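Local atomic coordinates of transcriptional regulator (Streptococcus dysgalactiae, PDB entry 4YV9), a protein that acts as a pheromone receptor and DNA-binding transcriptional regulator (Rgg2) in quorum sensing, probably switching target genes in response to SHP peptides. Residues T8-L12 against F62-H66; L23-L28 against N50-L55; D103-T107 against R129-Y133; I189-I193 against V226-V230; I196-F201 against Y233-Q238. All coordinates share one frame. Residues are numbered along the deposited sequence.

Interaction 1: T8-L12 against F62-H66; sequences TLRRL and FVSTH
Two helices cross nearly at right angles here. Residues 8-12 lie inside helix 6-15, and residues 62-66 end helix 59-66. The segment axes approach to 10.4 Å, with 103° between their N-to-C directions. The closest CA pair is Thr8 and His66, 5.7 Å apart. Phe62 takes chi1 t with chi2 near -89°, which carries its ring in beside the first helix. Thr8, chi1 m, lays CG2 over one ring face, 4.2 Å from the centroid, as a CH-pi contact. Leu9 N sits at the ring edge, 3.4 Å from Phe62 CE2. Leu12 (m, t) brings CD1 to 3.5 Å from Phe62 CD2 and 3.6 Å from Thr65 CG2. Two hydrogen bonds border this apolar patch. Thr8 OG1 pairs with His66 ND1 at 2.8 Å, the imidazole being set by chi1 t. Arg11 extends through chi1 and chi2 t, then bends at chi3 p. Its NH2 donates to Thr65 OG1 at 2.7 Å. Gln139 of the second subunit hydrogen-bonds to both Arg11 and Thr65, so the polar edge also belongs to the dimer interface. This is first-to-last helix packing, closing the small all-helical core of an N-terminal helix-turn-helix DNA-binding domain.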
# COMPACT_ATOMS: atom_id res chain seq x y z
N THR B 8 11.59 -21.08 6.18
CA THR B 8 11.08 -20.14 5.20
C THR B 8 12.22 -19.56 4.37
O THR B 8 12.11 -19.44 3.15
CB THR B 8 10.29 -19.03 5.88
OG1 THR B 8 9.21 -19.61 6.63
CG2 THR B 8 9.73 -18.07 4.83
N LEU B 9 13.33 -19.21 5.02
CA LEU B 9 14.52 -18.78 4.28
C LEU B 9 14.94 -19.82 3.23
O LEU B 9 15.19 -19.49 2.07
CB LEU B 9 15.69 -18.52 5.23
CG LEU B 9 16.97 -18.17 4.45
CD1 LEU B 9 16.76 -16.87 3.68
CD2 LEU B 9 18.19 -18.07 5.36
N ARG B 10 15.03 -21.07 3.66
CA ARG B 10 15.38 -22.16 2.76
C ARG B 10 14.46 -22.21 1.55
O ARG B 10 14.92 -22.33 0.42
CB ARG B 10 15.34 -23.50 3.51
CG ARG B 10 15.54 -24.73 2.64
CD ARG B 10 15.44 -25.99 3.49
NE ARG B 10 15.06 -27.17 2.72
CZ ARG B 10 14.94 -28.40 3.22
NH1 ARG B 10 15.17 -28.62 4.51
NH2 ARG B 10 14.59 -29.41 2.44
N ARG B 11 13.16 -22.15 1.81
CA ARG B 11 12.16 -22.21 0.75
C ARG B 11 12.32 -21.05 -0.23
O ARG B 11 12.28 -21.22 -1.44
CB ARG B 11 10.75 -22.21 1.34
CG ARG B 11 9.65 -22.27 0.29
CD ARG B 11 8.27 -22.44 0.94
NE ARG B 11 7.91 -21.31 1.79
CZ ARG B 11 7.32 -20.20 1.35
NH1 ARG B 11 7.02 -20.07 0.06
NH2 ARG B 11 7.02 -19.23 2.20
N LEU B 12 12.48 -19.85 0.31
CA LEU B 12 12.58 -18.68 -0.56
C LEU B 12 13.88 -18.71 -1.37
O LEU B 12 13.89 -18.42 -2.57
CB LEU B 12 12.48 -17.41 0.28
CG LEU B 12 11.10 -17.17 0.88
CD1 LEU B 12 11.16 -16.10 1.95
CD2 LEU B 12 10.11 -16.78 -0.19
N PHE B 62 9.35 -11.14 3.88
CA PHE B 62 9.71 -12.46 4.43
C PHE B 62 8.71 -12.91 5.50
O PHE B 62 8.25 -14.05 5.51
CB PHE B 62 11.15 -12.42 4.99
CG PHE B 62 11.61 -13.71 5.63
CD1 PHE B 62 11.38 -13.96 6.98
CD2 PHE B 62 12.28 -14.67 4.89
CE1 PHE B 62 11.81 -15.16 7.57
CE2 PHE B 62 12.71 -15.86 5.48
CZ PHE B 62 12.48 -16.10 6.81
N VAL B 63 8.37 -11.99 6.39
CA VAL B 63 7.43 -12.29 7.47
C VAL B 63 6.04 -12.72 6.97
O VAL B 63 5.41 -13.61 7.55
CB VAL B 63 7.28 -11.07 8.41
CG1 VAL B 63 6.09 -11.24 9.34
CG2 VAL B 63 8.56 -10.86 9.20
N SER B 64 5.56 -12.10 5.89
CA SER B 64 4.20 -12.43 5.45
C SER B 64 4.16 -13.79 4.76
O SER B 64 3.12 -14.44 4.74
CB SER B 64 3.65 -11.35 4.52
OG SER B 64 3.95 -11.64 3.16
N THR B 65 5.27 -14.25 4.20
CA THR B 65 5.25 -15.57 3.58
C THR B 65 5.55 -16.66 4.60
O THR B 65 5.20 -17.83 4.40
CB THR B 65 6.23 -15.65 2.38
OG1 THR B 65 5.94 -16.83 1.61
CG2 THR B 65 7.66 -15.69 2.85
N HIS B 66 6.17 -16.28 5.72
CA HIS B 66 6.51 -17.22 6.79
C HIS B 66 5.26 -17.79 7.44
O HIS B 66 5.18 -19.00 7.67
CB HIS B 66 7.40 -16.53 7.84
CG HIS B 66 7.61 -17.34 9.09
ND1 HIS B 66 8.29 -18.53 9.10
CD2 HIS B 66 7.24 -17.11 10.37
CE1 HIS B 66 8.32 -19.01 10.33
NE2 HIS B 66 7.69 -18.17 11.12

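Interaction 2: L23-L28 against N50-L55; sequences LADEHL and NLLDKL
This is a loop-to-helix contact within the helix-turn-helix domain. Residues 23-28 link helix 20-23 to helix 30-37, and residues 50-55 form the end of helix 45-54 and the residue after it. The CA atoms come nearest at Leu23 and Leu51, 6.3 Å apart; the CA atoms of His27 and Asn50 follow, 8.7 Å apart. Leu23 (m, t) enters the core. Its CB is 4.0 Å from Leu51 CD2, and its CD2 is 3.6 Å from Lys54 CB and 4.3 Å from Leu55 CD2. Leu28 (m, t) adds its CD1, 3.8 Å from Leu51 CD1. Ile33 of helix 30-37 and Leu9 of helix 6-15 continue this leucine core. Asp25 is extended (phi/psi -155/-163). The chain then reverses through Glu26 and His27, and Asp25 N donates to Leu28 O at 3.0 Å. With chi1 p, Asp25 OD1 accepts from His27 N at 2.7 Å, an Asx turn, and from Leu28 N at 3.2 Å. The other carboxylate oxygen faces the helix. Asn50, chi1 t, gives its ND2 to Asp25 OD2 at 3.0 Å. Lys54 starts at chi1 m and then runs extended to the loop. A water bridges Lys54 NZ (2.8 Å) and Ala24 O (3.0 Å). The salt bridge from Lys54 NZ to Asp25 OD2 is very short, at 2.4 Å.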
# COMPACT_ATOMS: atom_id res chain seq x y z
N LEU B 23 25.44 -16.96 -0.73
CA LEU B 23 24.97 -16.12 0.35
C LEU B 23 25.98 -15.93 1.48
O LEU B 23 25.86 -14.99 2.28
CB LEU B 23 23.70 -16.71 0.95
CG LEU B 23 22.51 -16.67 -0.01
CD1 LEU B 23 21.28 -17.25 0.68
CD2 LEU B 23 22.30 -15.26 -0.40
N ALA B 24 26.93 -16.85 1.58
CA ALA B 24 27.95 -16.80 2.62
C ALA B 24 28.89 -15.62 2.44
O ALA B 24 29.24 -15.27 1.32
CB ALA B 24 28.76 -18.13 2.66
N ASP B 25 29.32 -15.04 3.55
CA ASP B 25 30.35 -14.00 3.53
C ASP B 25 31.05 -13.98 4.88
O ASP B 25 30.95 -14.94 5.64
CB ASP B 25 29.76 -12.62 3.18
CG ASP B 25 28.64 -12.18 4.12
OD1 ASP B 25 28.57 -12.69 5.27
OD2 ASP B 25 27.85 -11.30 3.72
N GLU B 26 31.76 -12.89 5.17
CA GLU B 26 32.44 -12.72 6.45
C GLU B 26 31.49 -12.72 7.65
O GLU B 26 31.94 -12.88 8.79
CB GLU B 26 33.25 -11.43 6.45
CG GLU B 26 32.43 -10.19 6.12
CD GLU B 26 33.24 -8.90 6.18
OE1 GLU B 26 34.28 -8.87 6.89
OE2 GLU B 26 32.84 -7.92 5.52
N HIS B 27 30.20 -12.52 7.42
CA HIS B 27 29.24 -12.42 8.52
C HIS B 27 28.61 -13.77 8.87
O HIS B 27 28.34 -14.05 10.03
CB HIS B 27 28.14 -11.40 8.18
CG HIS B 27 28.67 -10.08 7.69
ND1 HIS B 27 29.29 -9.17 8.51
CD2 HIS B 27 28.69 -9.54 6.44
CE1 HIS B 27 29.66 -8.12 7.80
NE2 HIS B 27 29.31 -8.32 6.55
N LEU B 28 28.38 -14.60 7.85
CA LEU B 28 27.78 -15.91 8.06
C LEU B 28 28.41 -16.94 7.13
O LEU B 28 28.47 -16.72 5.93
CB LEU B 28 26.27 -15.89 7.83
CG LEU B 28 25.32 -15.51 8.96
CD1 LEU B 28 23.86 -15.66 8.50
CD2 LEU B 28 25.58 -16.32 10.22
N ASN B 50 20.76 -9.34 6.18
CA ASN B 50 21.84 -9.39 5.19
C ASN B 50 21.58 -10.46 4.13
O ASN B 50 21.74 -10.23 2.94
CB ASN B 50 23.18 -9.65 5.90
CG ASN B 50 24.40 -9.57 4.96
OD1 ASN B 50 24.49 -8.70 4.10
ND2 ASN B 50 25.35 -10.48 5.16
N LEU B 51 21.18 -11.65 4.59
CA LEU B 51 20.82 -12.75 3.69
C LEU B 51 19.66 -12.38 2.79
O LEU B 51 19.68 -12.60 1.57
CB LEU B 51 20.44 -14.01 4.48
CG LEU B 51 21.50 -14.67 5.34
CD1 LEU B 51 20.87 -15.80 6.19
CD2 LEU B 51 22.61 -15.21 4.46
N LEU B 52 18.62 -11.83 3.40
CA LEU B 52 17.43 -11.40 2.67
C LEU B 52 17.74 -10.34 1.61
O LEU B 52 17.23 -10.39 0.50
CB LEU B 52 16.41 -10.85 3.65
CG LEU B 52 15.80 -11.91 4.56
CD1 LEU B 52 14.70 -11.31 5.43
CD2 LEU B 52 15.25 -13.04 3.70
N ASP B 53 18.56 -9.37 1.99
CA ASP B 53 18.96 -8.33 1.06
C ASP B 53 19.67 -8.94 -0.17
O ASP B 53 19.43 -8.50 -1.30
CB ASP B 53 19.86 -7.31 1.77
CG ASP B 53 20.35 -6.22 0.84
OD1 ASP B 53 19.55 -5.67 0.07
OD2 ASP B 53 21.57 -5.90 0.88
N LYS B 54 20.51 -9.94 0.05
CA LYS B 54 21.15 -10.65 -1.06
C LYS B 54 20.13 -11.34 -1.96
O LYS B 54 20.33 -11.43 -3.18
CB LYS B 54 22.16 -11.67 -0.52
CG LYS B 54 23.39 -10.96 0.11
CD LYS B 54 24.38 -11.92 0.73
CE LYS B 54 25.76 -11.20 0.74
NZ LYS B 54 26.72 -11.74 1.69
N LEU B 55 19.03 -11.79 -1.37
CA LEU B 55 17.92 -12.37 -2.12
C LEU B 55 16.90 -11.34 -2.61
O LEU B 55 15.88 -11.71 -3.19
CB LEU B 55 17.19 -13.41 -1.26
CG LEU B 55 18.04 -14.61 -0.80
CD1 LEU B 55 17.29 -15.39 0.31
CD2 LEU B 55 18.33 -15.53 -1.97
O HOH W 1 27.59 -13.39 -0.37

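Interaction 3: D103-T107 against R129-Y133; sequences DYEST and RLTDY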
# COMPACT_ATOMS: atom_id res chain seq x y z
N ASP B 103 -5.94 0.07 27.97
CA ASP B 103 -6.78 1.27 28.04
C ASP B 103 -7.19 1.78 26.67
O ASP B 103 -8.38 1.96 26.41
CB ASP B 103 -6.09 2.40 28.82
CG ASP B 103 -7.06 3.51 29.22
OD1 ASP B 103 -8.15 3.22 29.75
OD2 ASP B 103 -6.73 4.70 29.00
N TYR B 104 -6.22 2.00 25.78
CA TYR B 104 -6.54 2.58 24.49
C TYR B 104 -7.34 1.62 23.62
O TYR B 104 -8.25 2.05 22.91
CB TYR B 104 -5.27 3.01 23.75
CG TYR B 104 -4.37 3.89 24.58
CD1 TYR B 104 -4.90 4.80 25.47
CD2 TYR B 104 -2.98 3.77 24.49
CE1 TYR B 104 -4.08 5.59 26.24
CE2 TYR B 104 -2.16 4.56 25.26
CZ TYR B 104 -2.71 5.46 26.13
OH TYR B 104 -1.89 6.25 26.90
N GLU B 105 -7.02 0.34 23.69
CA GLU B 105 -7.75 -0.68 22.94
C GLU B 105 -9.22 -0.76 23.38
O GLU B 105 -10.12 -0.82 22.54
CB GLU B 105 -7.10 -2.05 23.09
CG GLU B 105 -5.77 -2.24 22.32
CD GLU B 105 -4.60 -1.57 23.00
OE1 GLU B 105 -4.80 -1.02 24.10
OE2 GLU B 105 -3.48 -1.58 22.43
N SER B 106 -9.47 -0.81 24.67
CA SER B 106 -10.85 -0.96 25.12
C SER B 106 -11.60 0.33 24.85
O SER B 106 -12.76 0.29 24.48
CB SER B 106 -10.93 -1.37 26.59
OG SER B 106 -10.26 -0.46 27.43
N THR B 107 -10.92 1.47 25.01
CA THR B 107 -11.53 2.75 24.67
C THR B 107 -11.96 2.75 23.20
O THR B 107 -13.05 3.19 22.86
CB THR B 107 -10.58 3.95 24.93
OG1 THR B 107 -10.49 4.20 26.35
CG2 THR B 107 -11.11 5.21 24.25
N ARG B 129 -7.59 10.47 27.96
CA ARG B 129 -6.34 9.73 28.11
C ARG B 129 -5.79 9.35 26.75
O ARG B 129 -4.57 9.37 26.53
CB ARG B 129 -6.52 8.47 28.97
CG ARG B 129 -6.73 8.75 30.45
CD ARG B 129 -6.51 7.51 31.30
NE ARG B 129 -7.43 6.43 30.98
CZ ARG B 129 -8.63 6.28 31.53
NH1 ARG B 129 -9.06 7.15 32.44
NH2 ARG B 129 -9.40 5.25 31.19
N LEU B 130 -6.68 9.00 25.83
CA LEU B 130 -6.26 8.63 24.49
C LEU B 130 -5.74 9.84 23.70
O LEU B 130 -4.71 9.73 23.04
CB LEU B 130 -7.42 7.98 23.72
CG LEU B 130 -7.07 7.64 22.27
CD1 LEU B 130 -6.03 6.55 22.23
CD2 LEU B 130 -8.29 7.23 21.47
N THR B 131 -6.43 10.97 23.76
CA THR B 131 -5.98 12.14 23.00
C THR B 131 -4.66 12.67 23.59
O THR B 131 -3.77 13.09 22.84
CB THR B 131 -7.05 13.26 22.96
OG1 THR B 131 -7.42 13.67 24.28
CG2 THR B 131 -8.28 12.79 22.21
N ASP B 132 -4.53 12.61 24.91
CA ASP B 132 -3.27 12.97 25.55
C ASP B 132 -2.13 12.07 25.06
O ASP B 132 -1.05 12.57 24.73
CB ASP B 132 -3.38 12.88 27.08
CG ASP B 132 -4.12 14.06 27.68
OD1 ASP B 132 -4.46 15.01 26.94
OD2 ASP B 132 -4.36 14.05 28.91
N TYR B 133 -2.36 10.76 25.00
CA TYR B 133 -1.38 9.83 24.41
C TYR B 133 -1.02 10.24 22.98
O TYR B 133 0.16 10.28 22.62
CB TYR B 133 -1.91 8.38 24.39
CG TYR B 133 -1.05 7.48 23.53
CD1 TYR B 133 0.25 7.16 23.90
CD2 TYR B 133 -1.54 6.98 22.31
CE1 TYR B 133 1.05 6.36 23.10
CE2 TYR B 133 -0.74 6.16 21.50
CZ TYR B 133 0.55 5.86 21.90
OH TYR B 133 1.35 5.08 21.12
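A two-pronged salt bridge between Asp103 and Arg129 is the strongest link. Arg129 NE donates to Asp103 OD2 at 2.7 Å, and Arg129 NH2 donates to Asp103 OD1 at 2.8 Å. The carboxylate meets the guanidinium edge-on, near its plane, so both bonds are close to linear. Arg129 reaches this position by folding back at chi3 m. Next inward comes Tyr104. Its ring forms an offset stack with the ring of Tyr133, the centroids 4.7 Å apart and the planes at 25°. Tyr104 CZ also lies 3.5 Å from Tyr133 CB. The hydroxyl of Tyr133 bonds outside the pair, to Glu144 of helix 142-151. Tyr104 CD1 packs on Leu130 CD1 at 3.9 Å. Thr107 CG2 is a looser neighbour, 4.4 Å from Leu130 CD2. Tyr104 and Leu130 also hold the closest CA atoms, 6.1 Å apart. Tyr104 is the residue most covered by the other segment. The segment axes pass at 10.4 Å, with 123° between their N-to-C directions, so the two segments cross steeply. Helix 142-151 packs against the same side chains: Tyr143 touches both tyrosines, and Leu147 touches Leu130. Packing of consecutive helices, with the next helix against the same side chains, is consistent with the TPR-like helical repeats of the Rgg C-terminal domain.

Interaction 4: I189-I193 against V226-V230; sequences INCLI and VFLYV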
# COMPACT_ATOMS: atom_id res chain seq x y z
N ILE B 189 -9.54 13.89 4.96
CA ILE B 189 -10.80 14.15 4.27
C ILE B 189 -11.99 14.07 5.25
O ILE B 189 -12.89 14.91 5.20
CB ILE B 189 -11.00 13.16 3.09
CG1 ILE B 189 -9.95 13.44 2.01
CG2 ILE B 189 -12.42 13.29 2.52
CD1 ILE B 189 -9.92 12.42 0.89
N ASN B 190 -11.96 13.08 6.14
CA ASN B 190 -12.98 12.94 7.18
C ASN B 190 -13.07 14.20 8.05
O ASN B 190 -14.15 14.67 8.37
CB ASN B 190 -12.69 11.71 8.06
CG ASN B 190 -13.81 11.41 9.06
OD1 ASN B 190 -14.92 11.07 8.68
ND2 ASN B 190 -13.50 11.51 10.35
N CYS B 191 -11.92 14.76 8.40
CA CYS B 191 -11.93 15.98 9.19
C CYS B 191 -12.46 17.16 8.37
O CYS B 191 -13.18 18.00 8.89
CB CYS B 191 -10.54 16.31 9.73
SG CYS B 191 -10.58 17.53 11.07
N LEU B 192 -12.08 17.20 7.10
CA LEU B 192 -12.53 18.25 6.19
C LEU B 192 -14.06 18.26 6.09
O LEU B 192 -14.68 19.31 6.07
CB LEU B 192 -11.90 18.08 4.81
CG LEU B 192 -12.43 18.98 3.69
CD1 LEU B 192 -12.34 20.47 4.06
CD2 LEU B 192 -11.72 18.72 2.37
N ILE B 193 -14.65 17.07 6.04
CA ILE B 193 -16.11 16.95 6.01
C ILE B 193 -16.76 17.62 7.23
O ILE B 193 -17.73 18.38 7.08
CB ILE B 193 -16.52 15.46 5.93
CG1 ILE B 193 -16.37 14.96 4.49
CG2 ILE B 193 -17.96 15.25 6.40
CD1 ILE B 193 -16.31 13.45 4.36
N VAL B 226 -13.68 11.01 -3.63
CA VAL B 226 -14.34 11.55 -2.44
C VAL B 226 -13.97 13.02 -2.26
O VAL B 226 -14.83 13.86 -1.98
CB VAL B 226 -13.98 10.73 -1.18
CG1 VAL B 226 -14.43 11.44 0.09
CG2 VAL B 226 -14.60 9.32 -1.26
N PHE B 227 -12.69 13.34 -2.45
CA PHE B 227 -12.23 14.72 -2.35
C PHE B 227 -12.87 15.62 -3.41
O PHE B 227 -13.15 16.79 -3.16
CB PHE B 227 -10.71 14.77 -2.45
CG PHE B 227 -10.12 16.14 -2.21
CD1 PHE B 227 -10.42 16.85 -1.06
CD2 PHE B 227 -9.25 16.70 -3.13
CE1 PHE B 227 -9.88 18.11 -0.84
CE2 PHE B 227 -8.71 17.95 -2.91
CZ PHE B 227 -9.02 18.65 -1.76
N LEU B 228 -13.11 15.08 -4.61
CA LEU B 228 -13.85 15.85 -5.62
C LEU B 228 -15.21 16.25 -5.07
O LEU B 228 -15.66 17.38 -5.25
CB LEU B 228 -14.02 15.02 -6.90
CG LEU B 228 -14.83 15.65 -8.04
CD1 LEU B 228 -14.19 16.95 -8.48
CD2 LEU B 228 -14.89 14.66 -9.19
N TYR B 229 -15.85 15.32 -4.36
CA TYR B 229 -17.19 15.57 -3.86
C TYR B 229 -17.16 16.58 -2.72
O TYR B 229 -17.89 17.55 -2.72
CB TYR B 229 -17.85 14.28 -3.38
CG TYR B 229 -19.29 14.49 -2.96
CD1 TYR B 229 -19.60 14.93 -1.68
CD2 TYR B 229 -20.34 14.26 -3.84
CE1 TYR B 229 -20.91 15.13 -1.28
CE2 TYR B 229 -21.64 14.45 -3.45
CZ TYR B 229 -21.92 14.89 -2.17
OH TYR B 229 -23.22 15.09 -1.78
N VAL B 230 -16.26 16.35 -1.77
CA VAL B 230 -16.22 17.08 -0.51
C VAL B 230 -15.77 18.52 -0.73
O VAL B 230 -16.32 19.46 -0.16
CB VAL B 230 -15.27 16.37 0.48
CG1 VAL B 230 -14.98 17.26 1.69
CG2 VAL B 230 -15.86 15.01 0.90
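Apolar packing accounts for this contact; no hydrogen bond crosses it. The aliphatic pairs come first. Ile189 CG2 meets Val226 CG1 at 3.7 Å and Val230 CG2 at 4.2 Å, and Ile189 CD1 is 4.2 Å from Phe227 CB. One turn on, Ile193 CG1 meets Val230 CG2 at 3.6 Å, and Leu192 CD2 meets Val230 CG1 at the same distance. Val230 is thus touched by all three residues and is the most covered side chain here. The nearest CA pairs are Ile189 with Phe227 and Ile193 with Val230. The segment axes run almost parallel, 16° apart in direction and 10.7 Å at closest approach. Parallel first helices of successive hairpins, with helix 201-215 between them in the chain, fit the TPR-like repeats of the Rgg C-terminal domain. The ring of Phe227 takes part through its edge: Leu192 CD2 lies 3.7 Å from Phe227 CE1. Ile211 of helix 201-215 covers this side. Modified side chains of the bound peptide, cyclosporin A, pack on Ile189, Ile193 and Val226.

Interaction 5: I196-F201 against Y233-Q238; sequences IDYSYF and YYKLKQ
Ile196, with chi1 m and chi2 t, fills the apolar centre between two tyrosines. Its CG2 sits over one face of the Tyr233 ring, 3.4 Å from CE2. Its CD1 lies 3.5 Å from Tyr234 CB. Both tyrosines have chi1 t. Ile196 and Tyr234 also have the nearest CA atoms, at 6.0 Å. Phe201, chi1 m, extends the patch: its CD1 is 3.7 Å from Tyr234 CE1, and its CZ is 4.1 Å from Lys237 CD. The backbone turns sharply between Ile196 and Phe201. Helix 179-197 ends in a Schellman motif, with Ser199 at phi/psi 62/30 and Ser199 N bonded to Ile196 O at 2.8 Å. Tyr200 then makes an inverse gamma turn and takes the N-cap position of helix 201-215. This is the tight interhelical turn of a helical hairpin, as in TPR-like repeats, and helix 221-236 of the next hairpin ends against it. Outward, Gln238 lies over the Phe201 ring. Lys237 stretches across the turn, and its NZ donates to Ile196 O at 3.1 Å, with Ser199 OG 3.5 Å away. At the other polar edge Asp197, chi1 m, accepts from the tyrosine hydroxyl: Tyr233 OH to Asp197 OD1 is 2.9 Å.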
# COMPACT_ATOMS: atom_id res chain seq x y z
N ILE B 196 -16.31 21.50 7.17
CA ILE B 196 -17.28 22.13 6.30
C ILE B 196 -18.66 22.18 6.98
O ILE B 196 -19.29 23.24 7.03
CB ILE B 196 -17.39 21.39 4.95
CG1 ILE B 196 -16.07 21.49 4.20
CG2 ILE B 196 -18.48 22.00 4.10
CD1 ILE B 196 -15.96 20.49 3.06
N ASP B 197 -19.09 21.04 7.52
CA ASP B 197 -20.38 20.94 8.22
C ASP B 197 -20.54 22.01 9.29
O ASP B 197 -21.59 22.63 9.40
CB ASP B 197 -20.53 19.57 8.89
CG ASP B 197 -20.86 18.46 7.90
OD1 ASP B 197 -21.37 18.77 6.80
OD2 ASP B 197 -20.61 17.28 8.23
N TYR B 198 -19.49 22.22 10.07
CA TYR B 198 -19.50 23.18 11.15
C TYR B 198 -19.11 24.58 10.68
O TYR B 198 -18.99 25.50 11.49
CB TYR B 198 -18.56 22.73 12.26
CG TYR B 198 -19.09 21.63 13.16
CD1 TYR B 198 -20.45 21.43 13.32
CD2 TYR B 198 -18.22 20.80 13.86
CE1 TYR B 198 -20.94 20.43 14.14
CE2 TYR B 198 -18.70 19.80 14.69
CZ TYR B 198 -20.06 19.62 14.83
OH TYR B 198 -20.54 18.63 15.65
N SER B 199 -18.91 24.73 9.37
CA SER B 199 -18.60 26.03 8.76
C SER B 199 -17.28 26.63 9.26
O SER B 199 -17.13 27.85 9.31
CB SER B 199 -19.74 27.03 8.98
OG SER B 199 -20.97 26.54 8.46
N TYR B 200 -16.33 25.77 9.63
CA TYR B 200 -14.98 26.20 9.95
C TYR B 200 -14.16 26.29 8.66
O TYR B 200 -13.39 25.38 8.35
CB TYR B 200 -14.30 25.24 10.93
CG TYR B 200 -14.82 25.33 12.34
CD1 TYR B 200 -14.30 26.25 13.24
CD2 TYR B 200 -15.82 24.48 12.78
CE1 TYR B 200 -14.78 26.34 14.54
CE2 TYR B 200 -16.30 24.56 14.08
CZ TYR B 200 -15.78 25.48 14.95
OH TYR B 200 -16.26 25.56 16.24
N PHE B 201 -14.32 27.38 7.92
CA PHE B 201 -13.71 27.46 6.59
C PHE B 201 -12.20 27.73 6.63
O PHE B 201 -11.48 27.46 5.66
CB PHE B 201 -14.44 28.51 5.77
CG PHE B 201 -15.90 28.19 5.58
CD1 PHE B 201 -16.28 27.02 4.94
CD2 PHE B 201 -16.88 29.04 6.07
CE1 PHE B 201 -17.62 26.70 4.78
CE2 PHE B 201 -18.21 28.73 5.91
CZ PHE B 201 -18.59 27.56 5.26
N TYR B 233 -18.42 20.36 -2.24
CA TYR B 233 -19.35 20.69 -1.15
C TYR B 233 -18.88 21.95 -0.42
O TYR B 233 -19.69 22.83 -0.09
CB TYR B 233 -19.47 19.49 -0.20
CG TYR B 233 -20.30 19.70 1.05
CD1 TYR B 233 -21.55 20.30 0.99
CD2 TYR B 233 -19.83 19.26 2.28
CE1 TYR B 233 -22.31 20.47 2.14
CE2 TYR B 233 -20.58 19.42 3.43
CZ TYR B 233 -21.82 20.03 3.36
OH TYR B 233 -22.55 20.19 4.51
N TYR B 234 -17.58 22.03 -0.18
CA TYR B 234 -16.97 23.24 0.38
C TYR B 234 -17.19 24.44 -0.53
O TYR B 234 -17.50 25.53 -0.07
CB TYR B 234 -15.48 23.01 0.62
CG TYR B 234 -14.67 24.27 0.83
CD1 TYR B 234 -14.61 24.88 2.08
CD2 TYR B 234 -13.95 24.83 -0.21
CE1 TYR B 234 -13.86 26.00 2.28
CE2 TYR B 234 -13.18 25.97 -0.02
CZ TYR B 234 -13.14 26.55 1.23
OH TYR B 234 -12.40 27.68 1.44
N LYS B 235 -17.01 24.22 -1.84
CA LYS B 235 -17.20 25.28 -2.83
C LYS B 235 -18.64 25.77 -2.83
O LYS B 235 -18.91 26.98 -2.89
CB LYS B 235 -16.82 24.80 -4.23
CG LYS B 235 -15.34 24.54 -4.44
CD LYS B 235 -15.07 24.15 -5.88
CE LYS B 235 -13.73 23.46 -6.02
NZ LYS B 235 -13.46 23.08 -7.44
N LEU B 236 -19.57 24.82 -2.77
CA LEU B 236 -20.99 25.14 -2.74
C LEU B 236 -21.32 26.01 -1.54
O LEU B 236 -21.96 27.05 -1.68
CB LEU B 236 -21.84 23.87 -2.72
CG LEU B 236 -23.35 24.12 -2.58
CD1 LEU B 236 -23.83 25.09 -3.65
CD2 LEU B 236 -24.12 22.82 -2.67
N LYS B 237 -20.86 25.60 -0.36
CA LYS B 237 -21.14 26.34 0.87
C LYS B 237 -20.56 27.75 0.85
O LYS B 237 -20.72 28.50 1.81
CB LYS B 237 -20.61 25.58 2.08
CG LYS B 237 -21.66 24.74 2.79
CD LYS B 237 -21.48 24.80 4.30
CE LYS B 237 -22.41 23.83 5.01
NZ LYS B 237 -22.24 23.89 6.49
N GLN B 238 -19.89 28.10 -0.24
CA GLN B 238 -19.41 29.46 -0.44
C GLN B 238 -19.69 29.97 -1.85
O GLN B 238 -18.85 30.62 -2.46
CB GLN B 238 -17.92 29.53 -0.13
CG GLN B 238 -17.62 29.70 1.34
CD GLN B 238 -16.30 29.09 1.72
OE1 GLN B 238 -15.87 28.10 1.13
NE2 GLN B 238 -15.63 29.68 2.71

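From the N terminus, interaction 1 closes the first long loop, joining helix 6-15 to helix 59-66. Interaction 2 falls within that loop and touches interaction 1: Leu9 packs on Leu51, Leu52 and Leu55, and Phe62 on Leu52. Together they build one helix-turn-helix core. The chain then enters the C-terminal repeat domain. Interaction 3 closes a short loop between helices 103-113 and 124-136, about 19 Å from interaction 1 at the nearest atoms. Both touch the second subunit. Interactions 4 and 5 come last and cross, their segments alternating along helices 179-197 and 221-236. They meet at Val230 and Ile196. Both lie across the chain's centre from interactions 1 and 2.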